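Beta-lactamase domain protein (Burkholderia ambifaria, PDB 5I0P) probably acts as a two-zinc hydrolase of the metallo-beta-lactamase superfamily, its natural substrate not being known. Local coordinates at residues T80-I85 with A111-E116; V98-T101 with H107-L110; E301-C306 with A348-R353; L344-G349 with I361-A366. All blocks are in the same frame, centred on the assembly; numbering follows the deposited sequence.

Contact 1 of 4, residues T80-I85 with A111-E116; sequences THWEQI and ANWLCE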
loop_
_atom_site.group_PDB
_atom_site.type_symbol
_atom_site.label_atom_id
_atom_site.label_comp_id
_atom_site.label_asym_id
_atom_site.label_seq_id
_atom_site.Cartn_x
_atom_site.Cartn_y
_atom_site.Cartn_z
ATOM N N THR A 80 -3.877 -10.230 -19.301
ATOM C CA THR A 80 -3.988 -11.586 -19.811
ATOM C C THR A 80 -4.286 -12.562 -18.682
ATOM O O THR A 80 -5.099 -13.486 -18.848
ATOM C CB THR A 80 -2.682 -11.988 -20.523
ATOM O OG1 THR A 80 -2.418 -11.112 -21.628
ATOM C CG2 THR A 80 -2.774 -13.443 -21.064
ATOM N N HIS A 81 -3.621 -12.384 -17.525
ATOM C CA HIS A 81 -3.847 -13.283 -16.396
ATOM C C HIS A 81 -5.237 -13.078 -15.780
ATOM O O HIS A 81 -5.888 -14.047 -15.363
ATOM C CB HIS A 81 -2.744 -13.100 -15.353
ATOM C CG HIS A 81 -1.378 -13.516 -15.820
ATOM N ND1 HIS A 81 -1.177 -14.475 -16.794
ATOM C CD2 HIS A 81 -0.141 -13.115 -15.432
ATOM C CE1 HIS A 81 0.121 -14.637 -16.988
ATOM N NE2 HIS A 81 0.772 -13.834 -16.171
ATOM N N TRP A 82 -5.720 -11.837 -15.727
ATOM C CA TRP A 82 -7.090 -11.614 -15.274
ATOM C C TRP A 82 -8.079 -12.323 -16.191
ATOM O O TRP A 82 -9.005 -13.003 -15.719
ATOM C CB TRP A 82 -7.404 -10.119 -15.229
ATOM C CG TRP A 82 -7.200 -9.456 -13.913
ATOM C CD1 TRP A 82 -6.447 -8.344 -13.674
ATOM C CD2 TRP A 82 -7.768 -9.840 -12.651
ATOM N NE1 TRP A 82 -6.507 -8.012 -12.340
ATOM C CE2 TRP A 82 -7.303 -8.915 -11.686
ATOM C CE3 TRP A 82 -8.606 -10.889 -12.236
ATOM C CZ2 TRP A 82 -7.681 -8.978 -10.336
ATOM C CZ3 TRP A 82 -8.971 -10.963 -10.891
ATOM C CH2 TRP A 82 -8.502 -10.010 -9.957
ATOM N N GLU A 83 -7.889 -12.186 -17.513
ATOM C CA GLU A 83 -8.787 -12.865 -18.449
ATOM C C GLU A 83 -8.783 -14.364 -18.233
ATOM O O GLU A 83 -9.834 -15.002 -18.325
ATOM C CB GLU A 83 -8.428 -12.540 -19.895
ATOM C CG GLU A 83 -8.947 -11.169 -20.333
ATOM C CD GLU A 83 -10.464 -11.081 -20.284
ATOM O OE1 GLU A 83 -10.974 -10.032 -19.897
ATOM O OE2 GLU A 83 -11.148 -12.074 -20.610
ATOM N N GLN A 84 -7.623 -14.934 -17.905
ATOM C CA GLN A 84 -7.551 -16.354 -17.600
ATOM C C GLN A 84 -8.278 -16.683 -16.302
ATOM O O GLN A 84 -8.940 -17.725 -16.200
ATOM C CB GLN A 84 -6.095 -16.801 -17.520
ATOM C CG GLN A 84 -5.435 -17.018 -18.870
ATOM C CD GLN A 84 -3.914 -17.112 -18.781
ATOM O OE1 GLN A 84 -3.313 -16.994 -17.698
ATOM N NE2 GLN A 84 -3.280 -17.310 -19.937
ATOM N N ILE A 85 -8.180 -15.810 -15.299
ATOM C CA ILE A 85 -8.899 -16.070 -14.055
ATOM C C ILE A 85 -10.402 -15.941 -14.265
ATOM O O ILE A 85 -11.188 -16.713 -13.699
ATOM C CB ILE A 85 -8.398 -15.146 -12.937
ATOM C CG1 ILE A 85 -7.117 -15.728 -12.307
ATOM C CG2 ILE A 85 -9.532 -14.856 -11.917
ATOM C CD1 ILE A 85 -6.003 -14.749 -12.165
ATOM N N ALA A 111 -8.351 -0.822 -12.178
ATOM C CA ALA A 111 -9.652 -0.698 -11.543
ATOM C C ALA A 111 -10.741 -0.377 -12.569
ATOM O O ALA A 111 -11.793 -1.043 -12.603
ATOM C CB ALA A 111 -9.582 0.354 -10.440
ATOM N N ASN A 112 -10.498 0.603 -13.449
ATOM C CA ASN A 112 -11.527 0.921 -14.435
ATOM C C ASN A 112 -11.779 -0.251 -15.372
ATOM O O ASN A 112 -12.930 -0.622 -15.622
ATOM C CB ASN A 112 -11.169 2.153 -15.244
ATOM C CG ASN A 112 -12.358 2.642 -16.043
ATOM O OD1 ASN A 112 -13.292 3.221 -15.481
ATOM N ND2 ASN A 112 -12.359 2.385 -17.329
ATOM N N TRP A 113 -10.708 -0.865 -15.879
ATOM C CA TRP A 113 -10.825 -2.044 -16.741
ATOM C C TRP A 113 -11.600 -3.167 -16.064
ATOM O O TRP A 113 -12.482 -3.784 -16.676
ATOM C CB TRP A 113 -9.429 -2.533 -17.100
ATOM C CG TRP A 113 -9.376 -3.661 -18.060
ATOM C CD1 TRP A 113 -9.523 -3.586 -19.409
ATOM C CD2 TRP A 113 -9.087 -5.035 -17.764
ATOM N NE1 TRP A 113 -9.354 -4.820 -19.963
ATOM C CE2 TRP A 113 -9.074 -5.724 -18.974
ATOM C CE3 TRP A 113 -8.833 -5.742 -16.590
ATOM C CZ2 TRP A 113 -8.854 -7.102 -19.047
ATOM C CZ3 TRP A 113 -8.593 -7.128 -16.676
ATOM C CH2 TRP A 113 -8.604 -7.773 -17.886
ATOM N N LEU A 114 -11.280 -3.447 -14.794
ATOM C CA LEU A 114 -12.016 -4.461 -14.049
ATOM C C LEU A 114 -13.467 -4.072 -13.866
ATOM O O LEU A 114 -14.372 -4.860 -14.159
ATOM C CB LEU A 114 -11.376 -4.687 -12.677
ATOM C CG LEU A 114 -10.062 -5.462 -12.722
ATOM C CD1 LEU A 114 -9.501 -5.601 -11.328
ATOM C CD2 LEU A 114 -10.230 -6.799 -13.369
ATOM N N CYS A 115 -13.708 -2.833 -13.422
ATOM C CA CYS A 115 -15.062 -2.384 -13.151
ATOM C C CYS A 115 -15.944 -2.551 -14.360
ATOM O O CYS A 115 -17.137 -2.860 -14.225
ATOM C CB CYS A 115 -15.056 -0.918 -12.754
ATOM S SG CYS A 115 -14.618 -0.706 -11.095
ATOM N N GLU A 116 -15.368 -2.369 -15.543
ATOM C CA GLU A 116 -16.133 -2.375 -16.768
ATOM C C GLU A 116 -16.121 -3.715 -17.472
ATOM O O GLU A 116 -16.589 -3.813 -18.622
ATOM C CB GLU A 116 -15.646 -1.249 -17.650
ATOM C CG GLU A 116 -16.458 -0.015 -17.323
ATOM C CD GLU A 116 -15.811 1.182 -17.882
ATOM O OE1 GLU A 116 -14.955 0.984 -18.780
ATOM O OE2 GLU A 116 -16.122 2.301 -17.414
#
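Glu83 OE1 is gripped by the backbone N of Asp119 and at the same time rests 3.7 Å from CZ2 of Trp113, its carboxylate plane turned 82° from the indole. The chain bends at chi2 to bring this oxygen across, while OE2 forms a salt bridge with Arg122. Trp113 reaches over from helix 111-115 with its CG anti to the backbone N (chi1 -175°), which sends the benzo end of the indole toward helix 76-88. There the CB of Trp82 meets the rim of that ring in its plane, 3.5 Å from Trp113 CZ3. Leu114 comes from a different direction: its CD2 stands over one face of the Trp82 pyrrole ring, a CH-pi contact of 3.9 Å to the centroid and nearly on the ring normal, and its CD1 continues to Trp82 CZ2 at 4.0 Å. The two indole nitrogens are satisfied separately, Trp82 NE1 by Cys71 O and Trp113 NE1 by Asp119 OD1. The axes of the two short segments pass 12.3 Å apart, a gap bridged by large side chains between helices that are the connections of two successive beta-alpha-beta crossovers (63-69 to 95-99, then 95-99 to 126-130) within the metallo-beta-lactamase fold.

Contact 2 of 4, residues V98-T101 with H107-L110; sequences VLVT and HFGL. With ZN (zinc ion), chain F.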
loop_
_atom_site.group_PDB
_atom_site.type_symbol
_atom_site.label_atom_id
_atom_site.label_comp_id
_atom_site.label_asym_id
_atom_site.label_seq_id
_atom_site.Cartn_x
_atom_site.Cartn_y
_atom_site.Cartn_z
ATOM N N VAL A 98 -15.383 -3.931 -7.228
ATOM C CA VAL A 98 -13.939 -3.876 -7.112
ATOM C C VAL A 98 -13.594 -2.966 -5.934
ATOM O O VAL A 98 -13.998 -1.790 -5.897
ATOM C CB VAL A 98 -13.283 -3.392 -8.408
ATOM C CG1 VAL A 98 -11.798 -3.319 -8.223
ATOM C CG2 VAL A 98 -13.655 -4.326 -9.559
ATOM N N LEU A 99 -12.859 -3.514 -4.974
ATOM C CA LEU A 99 -12.410 -2.785 -3.808
ATOM C C LEU A 99 -10.912 -2.537 -3.927
ATOM O O LEU A 99 -10.170 -3.423 -4.347
ATOM C CB LEU A 99 -12.749 -3.583 -2.564
ATOM C CG LEU A 99 -12.774 -2.859 -1.247
ATOM C CD1 LEU A 99 -13.718 -3.547 -0.299
ATOM C CD2 LEU A 99 -11.333 -2.841 -0.679
ATOM N N VAL A 100 -10.463 -1.331 -3.579
ATOM C CA VAL A 100 -9.061 -0.940 -3.737
ATOM C C VAL A 100 -8.499 -0.388 -2.422
ATOM O O VAL A 100 -9.084 0.519 -1.818
ATOM C CB VAL A 100 -8.890 0.077 -4.879
ATOM C CG1 VAL A 100 -7.474 0.669 -4.859
ATOM C CG2 VAL A 100 -9.191 -0.615 -6.199
ATOM N N THR A 101 -7.348 -0.914 -1.999
ATOM C CA THR A 101 -6.782 -0.504 -0.719
ATOM C C THR A 101 -6.269 0.939 -0.743
ATOM O O THR A 101 -6.383 1.667 0.254
ATOM C CB THR A 101 -5.655 -1.474 -0.310
ATOM O OG1 THR A 101 -4.646 -1.541 -1.328
ATOM C CG2 THR A 101 -6.182 -2.851 -0.043
ATOM N N HIS A 107 -1.961 -1.240 -7.251
ATOM C CA HIS A 107 -3.240 -1.632 -6.658
ATOM C C HIS A 107 -4.445 -1.158 -7.452
ATOM O O HIS A 107 -5.459 -1.868 -7.494
ATOM C CB HIS A 107 -3.333 -1.126 -5.225
ATOM C CG HIS A 107 -2.228 -1.631 -4.360
ATOM N ND1 HIS A 107 -2.418 -2.611 -3.403
ATOM C CD2 HIS A 107 -0.903 -1.352 -4.355
ATOM C CE1 HIS A 107 -1.268 -2.870 -2.807
ATOM N NE2 HIS A 107 -0.336 -2.119 -3.362
ATOM N N PHE A 108 -4.299 -0.041 -8.174
ATOM C CA PHE A 108 -5.396 0.749 -8.701
ATOM C C PHE A 108 -5.424 0.806 -10.215
ATOM O O PHE A 108 -6.470 1.144 -10.769
ATOM C CB PHE A 108 -5.287 2.184 -8.165
ATOM C CG PHE A 108 -6.477 3.050 -8.412
ATOM C CD1 PHE A 108 -7.764 2.589 -8.196
ATOM C CD2 PHE A 108 -6.302 4.381 -8.803
ATOM C CE1 PHE A 108 -8.879 3.431 -8.398
ATOM C CE2 PHE A 108 -7.392 5.238 -8.967
ATOM C CZ PHE A 108 -8.691 4.747 -8.772
ATOM N N GLY A 109 -4.326 0.449 -10.886
ATOM C CA GLY A 109 -4.216 0.676 -12.321
ATOM C C GLY A 109 -5.352 0.081 -13.140
ATOM O O GLY A 109 -5.885 0.735 -14.047
ATOM N N LEU A 110 -5.728 -1.176 -12.855
ATOM C CA LEU A 110 -6.725 -1.873 -13.666
ATOM C C LEU A 110 -8.134 -1.763 -13.095
ATOM O O LEU A 110 -9.014 -2.554 -13.469
ATOM C CB LEU A 110 -6.358 -3.345 -13.843
ATOM C CG LEU A 110 -5.303 -3.531 -14.901
ATOM C CD1 LEU A 110 -4.975 -4.998 -15.022
ATOM C CD2 LEU A 110 -5.830 -2.981 -16.184
HETATM ZN ZN ZN F . 1.952 -2.039 -3.231
#
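His107 and Thr101 meet beside the metal centre, where NE2 of the histidine binds a zinc ion at 2.3 Å. Asp106, Asp232 and His277 complete this site, and Asp232 also joins His102, His104 and His213 on the other zinc. The far nitrogen of the His107 ring, ND1, is hydrogen-bonded to Asp70 OD2, so the imidazole is held at two nitrogens and its rotation is fixed. Thr101 OG1 lies obliquely to the same ring, 3.2 Å from ND1. CG of His107 sits beside the backbone N and anti to the carbonyl carbon (chi1 -58°), a setting that swings the ring back toward Thr101 and the zinc. Thr101 in turn is tied through its backbone N to OD1 of Asp70; one carboxylate thus positions both sides of the contact as a second-shell residue. The chain from His102 to His107 spells the His-x-His-x-Asp-His signature of the metallo-beta-lactamase superfamily, in which the loop leaving a sheet strand turns into a short helix. Beneath the metal layer the contact becomes apolar. Both methyls of Val100 face Phe108 CD1, CG1 at 3.9 Å and CG2 at 4.0 Å, and the two side chains cross at about a right angle. CG2 of Val100 also lies 4.1 Å from the carbonyl O of His107. Farther out, Leu127 and Met129 of the neighbouring strand 126-130 touch Val100 and Phe108 alike, and Phe108 also packs on Val185.

Contact 3 of 4, residues E301-C306 with A348-R353; sequences EVRVAC and AGELVR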
loop_
_atom_site.group_PDB
_atom_site.type_symbol
_atom_site.label_atom_id
_atom_site.label_comp_id
_atom_site.label_asym_id
_atom_site.label_seq_id
_atom_site.Cartn_x
_atom_site.Cartn_y
_atom_site.Cartn_z
ATOM N N GLU A 301 20.639 6.888 12.641
ATOM C CA GLU A 301 21.708 7.235 11.713
ATOM C C GLU A 301 21.571 8.674 11.264
ATOM O O GLU A 301 22.571 9.379 11.077
ATOM C CB GLU A 301 21.733 6.285 10.512
ATOM C CG GLU A 301 22.047 4.862 10.943
ATOM C CD GLU A 301 21.846 3.832 9.854
ATOM O OE1 GLU A 301 22.272 2.673 10.072
ATOM O OE2 GLU A 301 21.240 4.155 8.811
ATOM N N VAL A 302 20.336 9.133 11.093
ATOM C CA VAL A 302 20.138 10.519 10.719
ATOM C C VAL A 302 20.493 11.451 11.879
ATOM O O VAL A 302 21.143 12.487 11.675
ATOM C CB VAL A 302 18.710 10.721 10.212
ATOM C CG1 VAL A 302 18.509 12.174 9.876
ATOM C CG2 VAL A 302 18.495 9.851 9.007
ATOM N N ARG A 303 20.098 11.105 13.112
ATOM C CA ARG A 303 20.574 11.881 14.260
ATOM C C ARG A 303 22.092 12.016 14.248
ATOM O O ARG A 303 22.641 13.115 14.411
ATOM C CB ARG A 303 20.162 11.235 15.580
ATOM C CG ARG A 303 18.736 11.389 15.964
ATOM C CD ARG A 303 18.522 10.956 17.419
ATOM N NE ARG A 303 17.095 10.941 17.695
ATOM C CZ ARG A 303 16.326 9.871 17.550
ATOM N NH1 ARG A 303 16.870 8.728 17.158
ATOM N NH2 ARG A 303 15.024 9.944 17.794
ATOM N N VAL A 304 22.783 10.884 14.044
ATOM C CA VAL A 304 24.234 10.863 14.089
ATOM C C VAL A 304 24.801 11.785 13.023
ATOM O O VAL A 304 25.778 12.505 13.262
ATOM C CB VAL A 304 24.737 9.406 13.933
ATOM C CG1 VAL A 304 26.251 9.338 13.762
ATOM C CG2 VAL A 304 24.334 8.578 15.134
ATOM N N ALA A 305 24.206 11.771 11.829
ATOM C CA ALA A 305 24.740 12.576 10.738
ATOM C C ALA A 305 24.547 14.072 10.992
ATOM O O ALA A 305 25.475 14.856 10.765
ATOM C CB ALA A 305 24.130 12.144 9.398
ATOM N N CYS A 306 23.379 14.484 11.503
ATOM C CA CYS A 306 23.133 15.906 11.747
ATOM C C CYS A 306 23.804 16.415 13.013
ATOM O O CYS A 306 23.856 17.623 13.219
ATOM C CB CYS A 306 21.636 16.183 11.856
ATOM S SG CYS A 306 20.712 15.742 10.387
ATOM N N ALA A 348 9.555 16.710 15.837
ATOM C CA ALA A 348 9.650 16.296 17.234
ATOM C C ALA A 348 10.506 17.229 18.081
ATOM O O ALA A 348 10.626 17.017 19.286
ATOM C CB ALA A 348 10.206 14.889 17.334
ATOM N N GLY A 349 11.111 18.244 17.495
ATOM C CA GLY A 349 11.952 19.145 18.244
ATOM C C GLY A 349 13.407 18.736 18.315
ATOM O O GLY A 349 14.211 19.475 18.896
ATOM N N GLU A 350 13.780 17.613 17.703
ATOM C CA GLU A 350 15.157 17.159 17.746
ATOM C C GLU A 350 16.025 17.845 16.706
ATOM O O GLU A 350 17.259 17.749 16.793
ATOM C CB GLU A 350 15.249 15.653 17.523
ATOM C CG GLU A 350 14.467 14.788 18.481
ATOM C CD GLU A 350 14.982 13.347 18.462
ATOM O OE1 GLU A 350 14.192 12.423 18.155
ATOM O OE2 GLU A 350 16.202 13.156 18.697
ATOM N N LEU A 351 15.412 18.493 15.707
ATOM C CA LEU A 351 16.176 19.214 14.711
ATOM C C LEU A 351 15.506 20.536 14.393
ATOM O O LEU A 351 14.308 20.724 14.609
ATOM C CB LEU A 351 16.404 18.407 13.430
ATOM C CG LEU A 351 17.230 17.103 13.481
ATOM C CD1 LEU A 351 17.202 16.377 12.072
ATOM C CD2 LEU A 351 18.640 17.350 13.936
ATOM N N VAL A 352 16.332 21.459 13.898
ATOM C CA VAL A 352 15.951 22.773 13.410
ATOM C C VAL A 352 16.336 22.832 11.942
ATOM O O VAL A 352 17.267 22.146 11.515
ATOM C CB VAL A 352 16.660 23.872 14.224
ATOM C CG1 VAL A 352 16.630 25.200 13.499
ATOM C CG2 VAL A 352 16.036 23.994 15.628
ATOM N N ARG A 353 15.573 23.579 11.153
ATOM C CA ARG A 353 15.838 23.735 9.725
ATOM C C ARG A 353 16.379 25.122 9.437
ATOM O O ARG A 353 16.118 26.065 10.179
ATOM C CB ARG A 353 14.579 23.594 8.884
ATOM C CG ARG A 353 13.939 22.318 8.866
ATOM C CD ARG A 353 12.611 22.612 8.227
ATOM N NE ARG A 353 12.474 22.104 6.880
ATOM C CZ ARG A 353 11.690 22.656 5.969
ATOM N NH1 ARG A 353 10.992 23.753 6.264
ATOM N NH2 ARG A 353 11.630 22.108 4.759
#
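Arg303 and Glu350 pair side-on in a two-pronged salt bridge: NE of the arginine donates to OE2 at 2.6 Å, and NH2 donates to OE1, also at 2.6 Å. Both bonds are close to straight, at 170° and 162°. The carboxylate lies along the edge of the guanidinium with the two planes only 24° apart, and each oxygen is approached on its syn side, that of its partner oxygen. Such a fork restrains both groups against twisting. The arginine chain, extended from CG to NE, carries its head off helix 284-308 to the glutamate, which also extends beyond its CG. The remaining nitrogen, NH1, forms a salt bridge with Glu300. Leu351, next in sequence to Glu350, turns to the interior. Its place in the chain is set by the helix end before it: helix 333-347 closes in a Schellman motif at Gly349, after which the backbone runs into the two-stranded hairpin of 352-355 and 361-364. Helices followed by such a hairpin are consistent with a winged-helix domain, in keeping with the helix-turn-helix clan of this C-terminal family. The forked end of Leu351 straddles Cys306, with CD2 3.8 Å from Cys306 CB and CD1 3.9 Å from Cys306 SG. Tyr363 on the second hairpin strand touches the same leucine, while CD2 of Leu345 lies against the paired head groups, close to Arg303 NH2 and Glu350 OE1.

Contact 4 of 4, residues L344-G349 with I361-A366; sequences LLWLAG and IRYARA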
loop_
_atom_site.group_PDB
_atom_site.type_symbol
_atom_site.label_atom_id
_atom_site.label_comp_id
_atom_site.label_asym_id
_atom_site.label_seq_id
_atom_site.Cartn_x
_atom_site.Cartn_y
_atom_site.Cartn_z
ATOM N N LEU A 344 10.460 13.946 10.669
ATOM C CA LEU A 344 10.000 13.418 11.942
ATOM C C LEU A 344 10.818 14.015 13.082
ATOM O O LEU A 344 10.259 14.504 14.077
ATOM C CB LEU A 344 10.072 11.890 11.928
ATOM C CG LEU A 344 9.600 11.069 13.119
ATOM C CD1 LEU A 344 9.419 9.608 12.665
ATOM C CD2 LEU A 344 10.552 11.129 14.335
ATOM N N LEU A 345 12.152 13.995 12.935
ATOM C CA LEU A 345 13.031 14.537 13.965
ATOM C C LEU A 345 12.813 16.032 14.095
ATOM O O LEU A 345 12.756 16.590 15.204
ATOM C CB LEU A 345 14.498 14.237 13.608
ATOM C CG LEU A 345 14.955 12.768 13.458
ATOM C CD1 LEU A 345 16.297 12.646 12.743
ATOM C CD2 LEU A 345 14.984 12.021 14.796
ATOM N N TRP A 346 12.612 16.688 12.963
ATOM C CA TRP A 346 12.376 18.111 12.995
ATOM C C TRP A 346 11.071 18.412 13.717
ATOM O O TRP A 346 11.043 19.211 14.664
ATOM C CB TRP A 346 12.405 18.650 11.567
ATOM C CG TRP A 346 11.881 20.041 11.418
ATOM C CD1 TRP A 346 12.237 21.143 12.136
ATOM C CD2 TRP A 346 10.899 20.477 10.473
ATOM N NE1 TRP A 346 11.538 22.240 11.693
ATOM C CE2 TRP A 346 10.710 21.860 10.675
ATOM C CE3 TRP A 346 10.172 19.832 9.466
ATOM C CZ2 TRP A 346 9.810 22.615 9.914
ATOM C CZ3 TRP A 346 9.261 20.581 8.720
ATOM C CH2 TRP A 346 9.096 21.957 8.946
ATOM N N LEU A 347 9.983 17.754 13.322
ATOM C CA LEU A 347 8.709 18.076 13.967
ATOM C C LEU A 347 8.679 17.635 15.430
ATOM O O LEU A 347 7.883 18.170 16.207
ATOM C CB LEU A 347 7.549 17.480 13.168
ATOM C CG LEU A 347 7.537 18.156 11.793
ATOM C CD1 LEU A 347 6.724 17.434 10.757
ATOM C CD2 LEU A 347 7.037 19.568 11.972
ATOM N N ALA A 348 9.555 16.710 15.837
ATOM C CA ALA A 348 9.650 16.296 17.234
ATOM C C ALA A 348 10.506 17.229 18.081
ATOM O O ALA A 348 10.626 17.017 19.286
ATOM C CB ALA A 348 10.206 14.889 17.334
ATOM N N GLY A 349 11.111 18.244 17.495
ATOM C CA GLY A 349 11.952 19.145 18.244
ATOM C C GLY A 349 13.407 18.736 18.315
ATOM O O GLY A 349 14.211 19.475 18.896
ATOM N N ILE A 361 17.859 23.612 2.122
ATOM C CA ILE A 361 17.332 23.449 3.470
ATOM C C ILE A 361 18.186 22.420 4.177
ATOM O O ILE A 361 18.413 21.332 3.645
ATOM C CB ILE A 361 15.858 23.022 3.441
ATOM C CG1 ILE A 361 14.998 24.134 2.861
ATOM C CG2 ILE A 361 15.373 22.635 4.830
ATOM C CD1 ILE A 361 13.598 23.712 2.580
ATOM N N ARG A 362 18.671 22.760 5.363
ATOM C CA ARG A 362 19.506 21.848 6.121
ATOM C C ARG A 362 18.963 21.730 7.539
ATOM O O ARG A 362 18.317 22.642 8.068
ATOM C CB ARG A 362 20.975 22.302 6.130
ATOM C CG ARG A 362 21.631 22.290 4.755
ATOM C CD ARG A 362 23.134 22.661 4.798
ATOM N NE ARG A 362 23.705 22.638 3.458
ATOM C CZ ARG A 362 23.624 23.645 2.588
ATOM N NH1 ARG A 362 23.016 24.779 2.899
ATOM N NH2 ARG A 362 24.138 23.510 1.382
ATOM N N TYR A 363 19.261 20.589 8.148
ATOM C CA TYR A 363 18.729 20.194 9.438
ATOM C C TYR A 363 19.899 19.999 10.377
ATOM O O TYR A 363 20.888 19.346 10.013
ATOM C CB TYR A 363 17.915 18.894 9.316
ATOM C CG TYR A 363 16.665 18.988 8.439
ATOM C CD1 TYR A 363 15.385 18.978 9.012
ATOM C CD2 TYR A 363 16.760 19.097 7.046
ATOM C CE1 TYR A 363 14.209 19.061 8.209
ATOM C CE2 TYR A 363 15.603 19.202 6.227
ATOM C CZ TYR A 363 14.329 19.173 6.830
ATOM O OH TYR A 363 13.189 19.232 6.076
ATOM N N ALA A 364 19.823 20.647 11.537
ATOM C CA ALA A 364 20.860 20.595 12.557
ATOM C C ALA A 364 20.177 20.636 13.919
ATOM O O ALA A 364 18.966 20.846 14.019
ATOM C CB ALA A 364 21.898 21.721 12.389
ATOM N N ARG A 365 20.942 20.339 14.963
ATOM C CA ARG A 365 20.432 20.465 16.322
ATOM C C ARG A 365 20.185 21.934 16.688
ATOM O O ARG A 365 20.864 22.842 16.200
ATOM C CB ARG A 365 21.398 19.795 17.304
ATOM C CG ARG A 365 21.403 18.252 17.172
ATOM C CD ARG A 365 22.117 17.582 18.297
ATOM N NE ARG A 365 23.551 17.715 18.103
ATOM C CZ ARG A 365 24.484 17.177 18.887
ATOM N NH1 ARG A 365 24.126 16.440 19.931
ATOM N NH2 ARG A 365 25.779 17.380 18.625
ATOM N N ALA A 366 19.177 22.162 17.532
ATOM C CA ALA A 366 18.864 23.503 18.052
ATOM C C ALA A 366 20.096 24.155 18.696
ATOM O O ALA A 366 20.989 23.461 19.221
ATOM C CB ALA A 366 17.724 23.448 19.068
ATOM O OXT ALA A 366 20.205 25.392 18.720
#
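The backbones come nearest where Trp346, in the last turn of helix 333-347, faces Tyr363 on strand 361-364, with their CA atoms 7.6 Å apart. Both side chains set out toward each other. Tyr363 presents the edge of its ring to the face of the Trp346 indole, an offset edge-to-face pair whose planes stand at 81°, with 5.8 Å between the centroids of the phenol and the five-membered ring. The tyrosine edge settles near the root of the indole, with CE1 3.8 Å and CD1 3.9 Å from Trp346 CB, which lies in the plane of the phenol. CE1 also approaches Trp346 CG at 4.1 Å. The tryptophan has CG anti to the backbone N (chi1 167°), a torsion that lays the indole across the tyrosine edge. Topologically the pair joins the closing end of a helix to the hairpin that follows it, an order consistent with a winged-helix domain, the hairpin corresponding to the wing. The turn between them opens at Gly349, which has a positive phi (90°) and whose N is bonded to Trp346 O at 3.0 Å. Arg353 on the partner strand serves both rings, making a cation-pi contact with Trp346 and a hydrogen bond from NE to Tyr363 OH. On the helix, Leu339 and Leu342 also pack on Tyr363, while CD2 of Leu347 rests over one face of the Trp346 indole, displaced toward its rim.

The four contacts form two pairs on opposite sides of the chain's centre. Contact 2 is nested along the chain within the loop closed by contact 1; their centres are 11 Å apart, and Leu114 packs on Val98 while Trp82 packs on Leu110. Thus the helices lean on the strand that leads into the zinc-binding loop and on the residues that follow that loop. Contacts 3 and 4 come later, 5 Å apart between centres. They share Ala348 and Gly349, and draw helices 284-308 and 333-347 together with the hairpin of strands 352-355 and 361-364. Centres of contacts 2 and 4 lie 37 Å apart, separating the metal-binding body from the helical C-terminal part.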